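Side-chain contacts in succinoglycan biosynthesis protein (Bacillus cereus ATCC 14579, PDB 2QGM), which is probably a hydrolase of the erythromycin-esterase family that may take part in succinoglycan biosynthesis: residues 84-87 with 88-91; 143-146 with 147-150; 213-216 with 217-220. All coordinates share one frame; numbering follows the deposited sequence.

Contact 1 (84-87 with 88-91); sequences HGSS and EIFT
S86 and I89 meet in van der Waals contact where 84-86 lead into helix 87-104. CB of S86 lies 3.6 Å from CD1 of I89; the ethyl arm reaches it because CG1 stands beside the backbone N (chi1 -66°). F90 reaches back beside 84-86, its CZ edge toward H84 O, which lies near the ring plane, 3.4 Å from F90 CZ.

Backbone bonds form the second group. S86 O takes the N-H of F90 at 3.2 Å in a nearly straight bond and that of I89 in a weak one, while T91 N reaches S87 O at 3.0 Å.

Among the polar side chains, S87 OG is held by two partners. A water 2.8 Å from S87 OG donates to it and also bonds T91 OG1, one turn on; the carboxylate of E144, on helix 143-157, is the other. E88 folds back at chi2 (84°), bringing OE1 to 3.7 Å from S87 C, and its OE2 bonds to S440.

S86 is the N-cap residue, but its hydroxyl turns to T83 and does no capping. This is the N-terminus of a helix that follows strand 76-79 of the mixed sheet, its N-cap serine contributing only its main-chain carbonyl to the first turn.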
ATOM      1  N   HIS A  84       1.081  -5.507   9.867  1.00 16.29           N
ATOM      2  CA  HIS A  84       1.742  -4.207   9.785  1.00 13.86           C
ATOM      3  C   HIS A  84       2.914  -4.197  10.767  1.00 14.97           C
ATOM      4  O   HIS A  84       3.374  -3.140  11.179  1.00 15.47           O
ATOM      5  CB  HIS A  84       0.763  -3.085  10.147  1.00 15.60           C
ATOM      6  CG  HIS A  84      -0.088  -2.630   9.001  1.00 16.90           C
ATOM      7  ND1 HIS A  84      -1.388  -2.198   9.156  1.00 20.35           N
ATOM      8  CD2 HIS A  84       0.197  -2.486   7.683  1.00 15.48           C
ATOM      9  CE1 HIS A  84      -1.867  -1.810   7.987  1.00 17.84           C
ATOM     10  NE2 HIS A  84      -0.923  -1.975   7.077  1.00 22.74           N
ATOM     11  N   GLY A  85       3.402  -5.379  11.141  1.00 15.63           N
ATOM     12  CA  GLY A  85       4.509  -5.426  12.082  1.00 15.66           C
ATOM     13  C   GLY A  85       5.420  -6.640  12.041  1.00 16.24           C
ATOM     14  O   GLY A  85       5.953  -7.043  13.077  1.00 17.75           O
ATOM     15  N   SER A  86       5.603  -7.222  10.861  1.00 16.20           N
ATOM     16  CA  SER A  86       6.475  -8.384  10.698  1.00 17.73           C
ATOM     17  C   SER A  86       7.790  -7.951  10.054  1.00 18.06           C
ATOM     18  O   SER A  86       7.811  -7.517   8.907  1.00 16.18           O
ATOM     19  CB  SER A  86       5.791  -9.438   9.823  1.00 18.80           C
ATOM     20  OG  SER A  86       4.616  -9.924  10.454  1.00 20.11           O
ATOM     21  N   SER A  87       8.891  -8.077  10.788  1.00 17.21           N
ATOM     22  CA  SER A  87      10.195  -7.663  10.270  1.00 15.63           C
ATOM     23  C   SER A  87      10.546  -8.228   8.899  1.00 18.61           C
ATOM     24  O   SER A  87      10.817  -7.474   7.961  1.00 18.46           O
ATOM     25  CB  SER A  87      11.314  -8.021  11.254  1.00 17.25           C
ATOM     26  OG  SER A  87      12.578  -7.633  10.743  1.00 16.35           O
ATOM     27  N   GLU A  88      10.551  -9.552   8.784  1.00 19.11           N
ATOM     28  CA  GLU A  88      10.900 -10.210   7.527  1.00 19.15           C
ATOM     29  C   GLU A  88       9.984  -9.867   6.368  1.00 16.68           C
ATOM     30  O   GLU A  88      10.411  -9.914   5.216  1.00 17.27           O
ATOM     31  CB  GLU A  88      10.936 -11.727   7.714  1.00 18.46           C
ATOM     32  CG  GLU A  88      11.901 -12.198   8.788  1.00 20.80           C
ATOM     33  CD  GLU A  88      11.306 -12.144  10.184  1.00 22.94           C
ATOM     34  OE1 GLU A  88      10.187 -11.606  10.343  1.00 18.81           O
ATOM     35  OE2 GLU A  88      11.959 -12.645  11.127  1.00 22.38           O
ATOM     36  N   ILE A  89       8.725  -9.545   6.656  1.00 16.27           N
ATOM     37  CA  ILE A  89       7.825  -9.171   5.573  1.00 14.04           C
ATOM     38  C   ILE A  89       8.241  -7.799   5.021  1.00 13.57           C
ATOM     39  O   ILE A  89       8.355  -7.634   3.812  1.00 12.54           O
ATOM     40  CB  ILE A  89       6.357  -9.163   6.034  1.00 15.04           C
ATOM     41  CG1 ILE A  89       5.941 -10.595   6.379  1.00 14.79           C
ATOM     42  CG2 ILE A  89       5.457  -8.601   4.933  1.00 14.64           C
ATOM     43  CD1 ILE A  89       4.478 -10.769   6.740  1.00 16.01           C
ATOM     44  N   PHE A  90       8.485  -6.826   5.899  1.00 14.24           N
ATOM     45  CA  PHE A  90       8.915  -5.509   5.438  1.00 15.19           C
ATOM     46  C   PHE A  90      10.234  -5.608   4.658  1.00 15.27           C
ATOM     47  O   PHE A  90      10.382  -5.006   3.590  1.00 14.14           O
ATOM     48  CB  PHE A  90       9.120  -4.529   6.605  1.00 15.05           C
ATOM     49  CG  PHE A  90       7.843  -4.078   7.268  1.00 16.94           C
ATOM     50  CD1 PHE A  90       6.675  -3.912   6.530  1.00 16.06           C
ATOM     51  CD2 PHE A  90       7.823  -3.772   8.626  1.00 15.78           C
ATOM     52  CE1 PHE A  90       5.509  -3.449   7.134  1.00 15.97           C
ATOM     53  CE2 PHE A  90       6.662  -3.308   9.241  1.00 16.39           C
ATOM     54  CZ  PHE A  90       5.501  -3.146   8.491  1.00 16.33           C
ATOM     55  N   THR A  91      11.196  -6.357   5.190  1.00 16.15           N
ATOM     56  CA  THR A  91      12.489  -6.493   4.530  1.00 16.61           C
ATOM     57  C   THR A  91      12.374  -7.239   3.202  1.00 15.10           C
ATOM     58  O   THR A  91      13.024  -6.867   2.228  1.00 14.02           O
ATOM     59  CB  THR A  91      13.504  -7.202   5.447  1.00 16.81           C
ATOM     60  OG1 THR A  91      13.728  -6.393   6.607  1.00 17.23           O
ATOM     61  CG2 THR A  91      14.830  -7.406   4.723  1.00 16.24           C
TER
HETATM   62  O   HOH W   1      14.051  -8.425   8.502  1.00 30.46           O

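Contact 2 (143-146 with 147-150); sequences DEII and AMIE
I145 overlaps M148, a selenomethionine, and I149 with one and the same methyl group. Its CG2 stands anti to the backbone N (chi1 of CG1 -63°) and meets CE of M148 at 4.0 Å, the two side chains running side by side in the same direction. The M148 chain is straight as far as SE and then bends at chi3 (67°), which turns its terminal methyl back to I145. On I149 the same CG2 of I145 finds CD1 at 4.2 Å, here with the side chains at a slant to each other.

These i to i+3 and i to i+4 contacts form part of the buried face of helix 143-157. Around them this face packs against F90 and F94 of helix 87-104, M111 of strand 108-111 and L121 of helix 115-127.

The carbonyl of I145 serves the same turn: I149 N bonds to I145 O at 3.0 Å in the carbonyl plane, and M148 N adds a weak bond. Further round, E150 N donates to I146 O, tilted 23° from the carbonyl plane. E150 CG lies 3.2 Å from I146 O, and E150 CD passes I146 CG2 at 4.2 Å.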
ATOM      1  N   ASP A 143      13.175   0.203  11.332  1.00 19.17           N
ATOM      2  CA  ASP A 143      14.499   0.123  10.727  1.00 20.11           C
ATOM      3  C   ASP A 143      14.381  -0.502   9.343  1.00 18.35           C
ATOM      4  O   ASP A 143      15.060  -0.079   8.406  1.00 17.57           O
ATOM      5  CB  ASP A 143      15.447  -0.729  11.573  1.00 22.61           C
ATOM      6  CG  ASP A 143      15.762  -0.100  12.917  1.00 26.92           C
ATOM      7  OD1 ASP A 143      15.794   1.148  13.007  1.00 29.09           O
ATOM      8  OD2 ASP A 143      16.003  -0.859  13.878  1.00 27.39           O
ATOM      9  N   GLU A 144      13.507  -1.502   9.227  1.00 18.34           N
ATOM     10  CA  GLU A 144      13.298  -2.215   7.970  1.00 18.20           C
ATOM     11  C   GLU A 144      12.837  -1.297   6.838  1.00 18.36           C
ATOM     12  O   GLU A 144      13.413  -1.313   5.750  1.00 17.46           O
ATOM     13  CB  GLU A 144      12.276  -3.350   8.163  1.00 19.54           C
ATOM     14  CG  GLU A 144      12.712  -4.456   9.140  1.00 20.63           C
ATOM     15  CD  GLU A 144      12.308  -4.196  10.590  1.00 20.88           C
ATOM     16  OE1 GLU A 144      11.824  -3.088  10.892  1.00 22.31           O
ATOM     17  OE2 GLU A 144      12.474  -5.103  11.433  1.00 19.74           O
ATOM     18  N   ILE A 145      11.805  -0.499   7.095  1.00 16.91           N
ATOM     19  CA  ILE A 145      11.281   0.398   6.074  1.00 16.24           C
ATOM     20  C   ILE A 145      12.203   1.584   5.811  1.00 15.13           C
ATOM     21  O   ILE A 145      12.419   1.963   4.664  1.00 14.58           O
ATOM     22  CB  ILE A 145       9.851   0.902   6.450  1.00 15.78           C
ATOM     23  CG1 ILE A 145       8.899  -0.290   6.509  1.00 16.07           C
ATOM     24  CG2 ILE A 145       9.351   1.922   5.427  1.00 15.61           C
ATOM     25  CD1 ILE A 145       7.477   0.029   6.935  1.00 15.88           C
ATOM     26  N   ILE A 146      12.764   2.162   6.865  1.00 15.75           N
ATOM     27  CA  ILE A 146      13.659   3.291   6.687  1.00 15.57           C
ATOM     28  C   ILE A 146      14.869   2.889   5.856  1.00 14.59           C
ATOM     29  O   ILE A 146      15.385   3.688   5.089  1.00 14.42           O
ATOM     30  CB  ILE A 146      14.092   3.856   8.042  1.00 18.53           C
ATOM     31  CG1 ILE A 146      12.862   4.445   8.735  1.00 21.16           C
ATOM     32  CG2 ILE A 146      15.174   4.910   7.849  1.00 21.88           C
ATOM     33  CD1 ILE A 146      13.089   4.864  10.154  1.00 23.43           C
ATOM     34  N   ALA A 147      15.294   1.637   5.989  1.00 15.84           N
ATOM     35  CA  ALA A 147      16.428   1.147   5.213  1.00 16.52           C
ATOM     36  C   ALA A 147      16.076   1.193   3.730  1.00 16.54           C
ATOM     37  O   ALA A 147      16.927   1.496   2.899  1.00 17.04           O
ATOM     38  CB  ALA A 147      16.779  -0.278   5.622  1.00 16.52           C
HETATM   39  N   MSE A 148      14.818   0.907   3.401  1.00 16.87           N
HETATM   40  CA  MSE A 148      14.378   0.937   2.007  1.00 16.99           C
HETATM   41  C   MSE A 148      14.341   2.371   1.501  1.00 15.65           C
HETATM   42  O   MSE A 148      14.790   2.647   0.396  1.00 15.17           O
HETATM   43  CB  MSE A 148      12.998   0.294   1.856  1.00 16.96           C
HETATM   44  CG  MSE A 148      12.371   0.430   0.469  1.00 16.36           C
HETATM   45 SE   MSE A 148      10.628  -0.374   0.427  1.00 22.15          SE
HETATM   46  CE  MSE A 148       9.687   0.837   1.598  1.00 14.32           C
ATOM     47  N   ILE A 149      13.820   3.282   2.317  1.00 14.90           N
ATOM     48  CA  ILE A 149      13.743   4.673   1.919  1.00 15.84           C
ATOM     49  C   ILE A 149      15.143   5.218   1.638  1.00 16.34           C
ATOM     50  O   ILE A 149      15.339   5.996   0.706  1.00 16.30           O
ATOM     51  CB  ILE A 149      13.041   5.505   3.009  1.00 15.55           C
ATOM     52  CG1 ILE A 149      11.610   4.995   3.179  1.00 17.33           C
ATOM     53  CG2 ILE A 149      13.074   6.989   2.650  1.00 18.11           C
ATOM     54  CD1 ILE A 149      10.825   5.652   4.288  1.00 21.13           C
ATOM     55  N   GLU A 150      16.120   4.794   2.429  1.00 17.44           N
ATOM     56  CA  GLU A 150      17.487   5.246   2.213  1.00 18.70           C
ATOM     57  C   GLU A 150      18.023   4.708   0.887  1.00 17.93           C
ATOM     58  O   GLU A 150      18.700   5.422   0.153  1.00 15.95           O
ATOM     59  CB  GLU A 150      18.377   4.813   3.373  1.00 19.52           C
ATOM     60  CG  GLU A 150      17.993   5.500   4.671  1.00 27.07           C
ATOM     61  CD  GLU A 150      18.810   5.017   5.840  1.00 29.64           C
ATOM     62  OE1 GLU A 150      18.953   3.784   5.982  1.00 35.21           O
ATOM     63  OE2 GLU A 150      19.302   5.862   6.617  1.00 33.17           O
TER

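Contact 3 (213-216 with 217-220); sequences QEYM and KLTP
One face of the Y215 ring carries CD1 of L218, which sits 3.6 Å above the plane and over the ring centre, a CH-pi contact only 13° off the normal. F266 meets the tyrosine ring edge-to-face, and F226 of helix 220-236 touches both Y215 and L218. The methyl L218 CD1 leans slightly toward the CD2-CE2 side of the Y215 ring, 3.7 Å from each of these atoms. Y215 swings its ring to this place with CG anti to the backbone N (chi1 -170°), while L218 keeps CG beside its own N.

The backbone beneath follows a type I beta turn from Y215 to L218. L218 N donates to Y215 O at 3.1 Å, straight at the hydrogen but arriving 53° above the carbonyl plane. K217 N makes a weak bond to E214 O, and the lysine chain starts back toward Q213, its CG 3.2 Å from Q213 O, before its amine leads away. A water donates to M216 O at 2.8 Å and to L218 O, bridging the two carbonyls; K223 adds a weak bond to M216 O. T219, the N-cap of the next helix, caps L222 weakly.

Chemically the contact is therefore divided: dispersion and CH-pi attraction hold the buried Y215-L218 pair, whereas the Y215-L218 backbone bond, a weak K217-E214 one and a water bridging two carbonyls help hold the turn that brings the two side chains together.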
ATOM      1  N   GLN A 213     -10.711  12.026  12.617  1.00 27.45           N
ATOM      2  CA  GLN A 213     -11.464  12.216  13.847  1.00 30.28           C
ATOM      3  C   GLN A 213     -11.886  13.661  14.103  1.00 29.92           C
ATOM      4  O   GLN A 213     -13.048  13.916  14.405  1.00 31.34           O
ATOM      5  CB  GLN A 213     -10.647  11.688  15.031  1.00 32.39           C
ATOM      6  CG  GLN A 213     -11.350  11.756  16.372  1.00 37.64           C
ATOM      7  CD  GLN A 213     -10.580  11.021  17.454  1.00 40.45           C
ATOM      8  OE1 GLN A 213      -9.387  11.259  17.657  1.00 42.18           O
ATOM      9  NE2 GLN A 213     -11.263  10.130  18.162  1.00 40.99           N
ATOM     10  N   GLU A 214     -10.959  14.607  13.981  1.00 29.85           N
ATOM     11  CA  GLU A 214     -11.298  16.002  14.222  1.00 30.20           C
ATOM     12  C   GLU A 214     -12.120  16.608  13.095  1.00 28.34           C
ATOM     13  O   GLU A 214     -12.941  17.496  13.329  1.00 26.69           O
ATOM     14  CB  GLU A 214     -10.039  16.850  14.470  1.00 31.86           C
ATOM     15  CG  GLU A 214      -9.094  16.974  13.295  1.00 37.02           C
ATOM     16  CD  GLU A 214      -7.886  17.840  13.623  1.00 39.49           C
ATOM     17  OE1 GLU A 214      -8.056  19.059  13.855  1.00 41.31           O
ATOM     18  OE2 GLU A 214      -6.756  17.306  13.648  1.00 43.14           O
ATOM     19  N   TYR A 215     -11.919  16.135  11.870  1.00 25.34           N
ATOM     20  CA  TYR A 215     -12.686  16.687  10.759  1.00 23.66           C
ATOM     21  C   TYR A 215     -14.139  16.225  10.842  1.00 21.95           C
ATOM     22  O   TYR A 215     -15.054  16.984  10.546  1.00 22.79           O
ATOM     23  CB  TYR A 215     -12.073  16.275   9.415  1.00 22.98           C
ATOM     24  CG  TYR A 215     -12.665  17.014   8.228  1.00 20.86           C
ATOM     25  CD1 TYR A 215     -13.809  16.545   7.583  1.00 18.83           C
ATOM     26  CD2 TYR A 215     -12.101  18.204   7.770  1.00 18.49           C
ATOM     27  CE1 TYR A 215     -14.376  17.237   6.514  1.00 18.73           C
ATOM     28  CE2 TYR A 215     -12.665  18.909   6.703  1.00 18.13           C
ATOM     29  CZ  TYR A 215     -13.799  18.424   6.078  1.00 19.40           C
ATOM     30  OH  TYR A 215     -14.363  19.125   5.029  1.00 20.10           O
HETATM   31  N   MSE A 216     -14.354  14.986  11.263  1.00 21.87           N
HETATM   32  CA  MSE A 216     -15.712  14.482  11.364  1.00 24.40           C
HETATM   33  C   MSE A 216     -16.533  15.137  12.477  1.00 24.46           C
HETATM   34  O   MSE A 216     -17.741  14.922  12.567  1.00 26.90           O
HETATM   35  CB  MSE A 216     -15.691  12.963  11.528  1.00 26.18           C
HETATM   36  CG  MSE A 216     -15.251  12.252  10.259  1.00 29.62           C
HETATM   37 SE   MSE A 216     -15.273  10.336  10.379  1.00 48.78          SE
HETATM   38  CE  MSE A 216     -17.193  10.085  10.253  1.00 30.34           C
ATOM     39  N   LYS A 217     -15.880  15.942  13.314  1.00 24.67           N
ATOM     40  CA  LYS A 217     -16.562  16.640  14.410  1.00 26.76           C
ATOM     41  C   LYS A 217     -17.250  17.906  13.902  1.00 25.57           C
ATOM     42  O   LYS A 217     -18.021  18.546  14.620  1.00 27.63           O
ATOM     43  CB  LYS A 217     -15.561  16.991  15.519  1.00 29.14           C
ATOM     44  CG  LYS A 217     -14.985  15.764  16.220  1.00 32.26           C
ATOM     45  CD  LYS A 217     -13.823  16.090  17.154  1.00 35.96           C
ATOM     46  CE  LYS A 217     -14.239  16.937  18.344  1.00 37.51           C
ATOM     47  NZ  LYS A 217     -13.088  17.116  19.279  1.00 39.25           N
ATOM     48  N   LEU A 218     -16.960  18.266  12.658  1.00 24.61           N
ATOM     49  CA  LEU A 218     -17.553  19.448  12.045  1.00 23.19           C
ATOM     50  C   LEU A 218     -19.024  19.193  11.754  1.00 22.98           C
ATOM     51  O   LEU A 218     -19.434  18.052  11.545  1.00 23.33           O
ATOM     52  CB  LEU A 218     -16.845  19.778  10.727  1.00 21.13           C
ATOM     53  CG  LEU A 218     -15.405  20.277  10.803  1.00 22.22           C
ATOM     54  CD1 LEU A 218     -14.756  20.229   9.424  1.00 20.62           C
ATOM     55  CD2 LEU A 218     -15.396  21.684  11.365  1.00 19.88           C
ATOM     56  N   THR A 219     -19.813  20.259  11.743  1.00 23.88           N
ATOM     57  CA  THR A 219     -21.239  20.151  11.449  1.00 24.27           C
ATOM     58  C   THR A 219     -21.413  19.915   9.951  1.00 26.82           C
ATOM     59  O   THR A 219     -20.493  20.161   9.168  1.00 25.85           O
ATOM     60  CB  THR A 219     -21.964  21.447  11.799  1.00 23.83           C
ATOM     61  OG1 THR A 219     -21.392  22.521  11.045  1.00 27.03           O
ATOM     62  CG2 THR A 219     -21.839  21.747  13.284  1.00 23.71           C
ATOM     63  N   PRO A 220     -22.593  19.436   9.532  1.00 28.57           N
ATOM     64  CA  PRO A 220     -22.831  19.192   8.106  1.00 29.07           C
ATOM     65  C   PRO A 220     -22.585  20.471   7.307  1.00 27.83           C
ATOM     66  O   PRO A 220     -22.029  20.444   6.211  1.00 28.29           O
ATOM     67  CB  PRO A 220     -24.295  18.772   8.074  1.00 28.50           C
ATOM     68  CG  PRO A 220     -24.474  18.083   9.389  1.00 30.17           C
ATOM     69  CD  PRO A 220     -23.759  19.029  10.334  1.00 30.32           C
TER
HETATM   70  O   HOH W   2     -20.390  15.553  13.144  1.00 37.88           O

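In the fold
The three contacts follow one another along the chain. Contact 1 opens helix 87-104, which leads from strand 76-79 toward strand 108-111; contact 2 opens helix 143-157, before edge strand 166-171. These helices accompany the large mixed sheet, and contacts 1 and 2 have centres about 11 Å apart and touch directly: E144 OE2 lies 2.6 Å from S87 OG, and F90 packs on E144 and I145. The starts of two helices are thus joined by polar and apolar links. Contact 3, between helices 212-215 and 220-236, is remote, its centre about 34 Å from that of contact 1 and about 35 Å from that of contact 2, and belongs to the helical region beyond the sheet.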